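PDB 2ISM: putative oxidoreductase from Thermus thermophilus, which is a six-bladed beta-propeller protein of the glucose/sorbosone dehydrogenase family and carries a bound calcium ion. Local coordinates for residues L30-A35 with R316-Q321. Numbering follows the deposited sequence.
Sequences LEVPWA and RLREVQ
Trp-34 and Ala-35 meet Arg-318 and Glu-319 where the innermost strands of two neighbouring blades of a six-bladed beta-propeller face each other around the central axis. The strand segments 33-35 and 317-321 run 39° apart with axes 6.1 Å from each other, and side chains bridge the gap without a hydrogen bond between the two segments. Arg-318 lies across the indole of Trp-34. Its CD sits 3.8 Å from the centroid of the five-membered ring, a CH-pi contact over the face. The chain bends at chi3, which brings the guanidinium to within 16° of parallel with the indole; NH1 comes 3.4 Å from Trp-34 NE1, but both are donors, so this is a van der Waals approach over the guanidinium face and not a hydrogen bond. On the same side of the guanidinium plane as the indole, Val-32 CG1 approaches NE obliquely at 4.1 Å. Ser-333 OG takes the hydrogen bond from NE and Asp-336 the salt bridge from NH2, so the group's rotation is probably set by these partners while Trp-34 supplies a flat surface. Glu-319 packs against backbone: its CB lies 3.6 Å from Trp-34 O, and OE2 reaches 3.4 Å from Ala-35 CA. The bend at chi2 (69°) carries the carboxylate forward along its own strand, where Val-320 N gives OE1 a 2.8 Å bond and Gln-321 NE2 meets OE2 at 3.0 Å from above the carboxylate plane. Leu-36 N also bonds OE2 and Asn-272 ND2 bonds OE1, so this buried acid links strands of three blades. Thr-331 OG1, on strand 328-332, hydrogen-bonds both Pro-33 O and Glu-319 N. Behind the contact, strand 33-38 pairs with 44-48 and strand 317-322 with 328-332, while Trp-34 and Ala-35 rest on Leu-78 and Leu-80 of strand 77-82 in the next blade.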
ATOM      1  N   LEU B  30     -23.358  -9.850   9.466  1.00 17.13           N
ATOM      2  CA  LEU B  30     -23.646  -8.560  10.097  1.00 17.55           C
ATOM      3  C   LEU B  30     -24.803  -7.828   9.420  1.00 18.74           C
ATOM      4  O   LEU B  30     -25.077  -8.032   8.237  1.00 18.42           O
ATOM      5  CB  LEU B  30     -22.392  -7.676  10.060  1.00 14.48           C
ATOM      6  CG  LEU B  30     -21.127  -8.252  10.714  1.00 17.54           C
ATOM      7  CD1 LEU B  30     -19.894  -7.580  10.136  1.00 17.07           C
ATOM      8  CD2 LEU B  30     -21.191  -8.060  12.231  1.00 15.66           C
ATOM      9  N   GLU B  31     -25.486  -6.974  10.174  1.00 16.81           N
ATOM     10  CA  GLU B  31     -26.597  -6.219   9.616  1.00 12.06           C
ATOM     11  C   GLU B  31     -26.188  -4.763   9.438  1.00 15.24           C
ATOM     12  O   GLU B  31     -26.240  -3.971  10.379  1.00 12.02           O
ATOM     13  CB  GLU B  31     -27.823  -6.306  10.525  1.00 14.09           C
ATOM     14  CG  GLU B  31     -29.116  -6.017   9.789  1.00 21.45           C
ATOM     15  CD  GLU B  31     -30.332  -6.096  10.682  1.00 30.35           C
ATOM     16  OE1 GLU B  31     -30.222  -6.654  11.798  1.00 27.81           O
ATOM     17  OE2 GLU B  31     -31.400  -5.605  10.258  1.00 35.07           O
ATOM     18  N   VAL B  32     -25.771  -4.430   8.224  1.00 12.04           N
ATOM     19  CA  VAL B  32     -25.343  -3.081   7.877  1.00 14.35           C
ATOM     20  C   VAL B  32     -24.175  -2.553   8.724  1.00 13.92           C
ATOM     21  O   VAL B  32     -24.337  -1.620   9.516  1.00 13.17           O
ATOM     22  CB  VAL B  32     -26.525  -2.074   7.968  1.00 16.96           C
ATOM     23  CG1 VAL B  32     -26.143  -0.756   7.292  1.00 16.42           C
ATOM     24  CG2 VAL B  32     -27.768  -2.665   7.304  1.00 13.08           C
ATOM     25  N   PRO B  33     -22.985  -3.165   8.585  1.00 13.75           N
ATOM     26  CA  PRO B  33     -21.817  -2.707   9.349  1.00 15.33           C
ATOM     27  C   PRO B  33     -21.440  -1.335   8.790  1.00 13.77           C
ATOM     28  O   PRO B  33     -20.835  -1.219   7.723  1.00 15.54           O
ATOM     29  CB  PRO B  33     -20.770  -3.784   9.064  1.00 11.34           C
ATOM     30  CG  PRO B  33     -21.184  -4.331   7.728  1.00 15.24           C
ATOM     31  CD  PRO B  33     -22.682  -4.408   7.857  1.00 13.32           C
ATOM     32  N   TRP B  34     -21.809  -0.301   9.535  1.00 13.09           N
ATOM     33  CA  TRP B  34     -21.614   1.086   9.127  1.00  8.58           C
ATOM     34  C   TRP B  34     -20.214   1.657   9.296  1.00 11.88           C
ATOM     35  O   TRP B  34     -19.775   2.475   8.484  1.00 10.78           O
ATOM     36  CB  TRP B  34     -22.596   1.965   9.903  1.00 10.15           C
ATOM     37  CG  TRP B  34     -23.289   3.002   9.082  1.00  9.49           C
ATOM     38  CD1 TRP B  34     -24.465   2.859   8.396  1.00  9.39           C
ATOM     39  CD2 TRP B  34     -22.860   4.349   8.868  1.00  7.51           C
ATOM     40  NE1 TRP B  34     -24.793   4.038   7.769  1.00  9.87           N
ATOM     41  CE2 TRP B  34     -23.826   4.970   8.042  1.00  9.76           C
ATOM     42  CE3 TRP B  34     -21.750   5.095   9.296  1.00  9.71           C
ATOM     43  CZ2 TRP B  34     -23.719   6.304   7.635  1.00 11.62           C
ATOM     44  CZ3 TRP B  34     -21.645   6.427   8.890  1.00  8.88           C
ATOM     45  CH2 TRP B  34     -22.625   7.014   8.069  1.00 11.02           C
ATOM     46  N   ALA B  35     -19.532   1.249  10.362  1.00  7.97           N
ATOM     47  CA  ALA B  35     -18.194   1.752  10.657  1.00  8.30           C
ATOM     48  C   ALA B  35     -17.352   0.726  11.402  1.00 13.80           C
ATOM     49  O   ALA B  35     -17.885  -0.155  12.081  1.00 12.32           O
ATOM     50  CB  ALA B  35     -18.298   3.029  11.489  1.00  8.73           C
ATOM     51  N   ARG B 316     -23.259  -3.983  -2.460  1.00 11.98           N
ATOM     52  CA  ARG B 316     -23.106  -2.615  -1.974  1.00 11.46           C
ATOM     53  C   ARG B 316     -21.968  -2.502  -0.959  1.00 10.44           C
ATOM     54  O   ARG B 316     -21.851  -3.322  -0.052  1.00 11.00           O
ATOM     55  CB  ARG B 316     -24.422  -2.156  -1.335  1.00 11.56           C
ATOM     56  CG  ARG B 316     -25.607  -2.166  -2.292  1.00 14.88           C
ATOM     57  CD  ARG B 316     -26.932  -2.097  -1.543  1.00 13.49           C
ATOM     58  NE  ARG B 316     -27.075  -0.883  -0.740  1.00 16.88           N
ATOM     59  CZ  ARG B 316     -27.362   0.317  -1.236  1.00 15.63           C
ATOM     60  NH1 ARG B 316     -27.536   0.477  -2.543  1.00 14.73           N
ATOM     61  NH2 ARG B 316     -27.482   1.357  -0.422  1.00 17.23           N
ATOM     62  N   LEU B 317     -21.126  -1.485  -1.119  1.00 13.26           N
ATOM     63  CA  LEU B 317     -20.007  -1.275  -0.201  1.00 11.65           C
ATOM     64  C   LEU B 317     -20.025   0.054   0.549  1.00 13.87           C
ATOM     65  O   LEU B 317     -19.997   1.117  -0.072  1.00 16.30           O
ATOM     66  CB  LEU B 317     -18.686  -1.221  -0.976  1.00 12.08           C
ATOM     67  CG  LEU B 317     -18.401  -2.426  -1.889  1.00 17.38           C
ATOM     68  CD1 LEU B 317     -17.001  -2.306  -2.476  1.00 11.46           C
ATOM     69  CD2 LEU B 317     -18.528  -3.724  -1.097  1.00 12.07           C
ATOM     70  N   ARG B 318     -20.066  -0.001   1.879  1.00 12.04           N
ATOM     71  CA  ARG B 318     -20.126   1.221   2.678  1.00 12.65           C
ATOM     72  C   ARG B 318     -18.977   1.812   3.497  1.00 13.20           C
ATOM     73  O   ARG B 318     -18.688   3.006   3.393  1.00 10.34           O
ATOM     74  CB  ARG B 318     -21.225   0.938   3.711  1.00 11.92           C
ATOM     75  CG  ARG B 318     -21.703   2.171   4.465  1.00 11.46           C
ATOM     76  CD  ARG B 318     -22.887   1.845   5.372  1.00 12.50           C
ATOM     77  NE  ARG B 318     -24.151   1.690   4.647  1.00 14.12           N
ATOM     78  CZ  ARG B 318     -24.892   2.702   4.202  1.00 12.64           C
ATOM     79  NH1 ARG B 318     -24.500   3.951   4.399  1.00 11.94           N
ATOM     80  NH2 ARG B 318     -26.042   2.466   3.577  1.00 13.01           N
ATOM     81  N   GLU B 319     -18.325   0.985   4.307  1.00 12.95           N
ATOM     82  CA  GLU B 319     -17.214   1.452   5.132  1.00 14.66           C
ATOM     83  C   GLU B 319     -15.934   1.057   4.395  1.00 14.64           C
ATOM     84  O   GLU B 319     -15.905   0.073   3.658  1.00 12.06           O
ATOM     85  CB  GLU B 319     -17.208   0.823   6.536  1.00 11.45           C
ATOM     86  CG  GLU B 319     -15.888   0.980   7.317  1.00 15.17           C
ATOM     87  CD  GLU B 319     -15.602   2.414   7.750  1.00 18.45           C
ATOM     88  OE1 GLU B 319     -15.563   3.306   6.879  1.00 13.93           O
ATOM     89  OE2 GLU B 319     -15.407   2.647   8.966  1.00 15.56           O
ATOM     90  N   VAL B 320     -14.886   1.849   4.586  1.00 14.41           N
ATOM     91  CA  VAL B 320     -13.584   1.575   3.992  1.00 14.07           C
ATOM     92  C   VAL B 320     -12.535   2.305   4.823  1.00 16.10           C
ATOM     93  O   VAL B 320     -12.570   3.529   4.956  1.00 18.14           O
ATOM     94  CB  VAL B 320     -13.507   2.017   2.498  1.00 16.88           C
ATOM     95  CG1 VAL B 320     -13.982   3.441   2.335  1.00 20.11           C
ATOM     96  CG2 VAL B 320     -12.077   1.875   1.989  1.00 21.02           C
ATOM     97  N   GLN B 321     -11.620   1.538   5.404  1.00 14.40           N
ATOM     98  CA  GLN B 321     -10.568   2.089   6.247  1.00 22.55           C
ATOM     99  C   GLN B 321      -9.295   1.277   6.153  1.00 19.96           C
ATOM    100  O   GLN B 321      -9.333   0.065   5.948  1.00 22.26           O
ATOM    101  CB  GLN B 321     -10.986   2.094   7.717  1.00 23.73           C
ATOM    102  CG  GLN B 321     -11.879   3.227   8.148  1.00 42.37           C
ATOM    103  CD  GLN B 321     -11.772   3.473   9.638  1.00 48.19           C
ATOM    104  OE1 GLN B 321     -10.774   4.011  10.118  1.00 53.68           O
ATOM    105  NE2 GLN B 321     -12.792   3.060  10.381  1.00 50.93           N
TER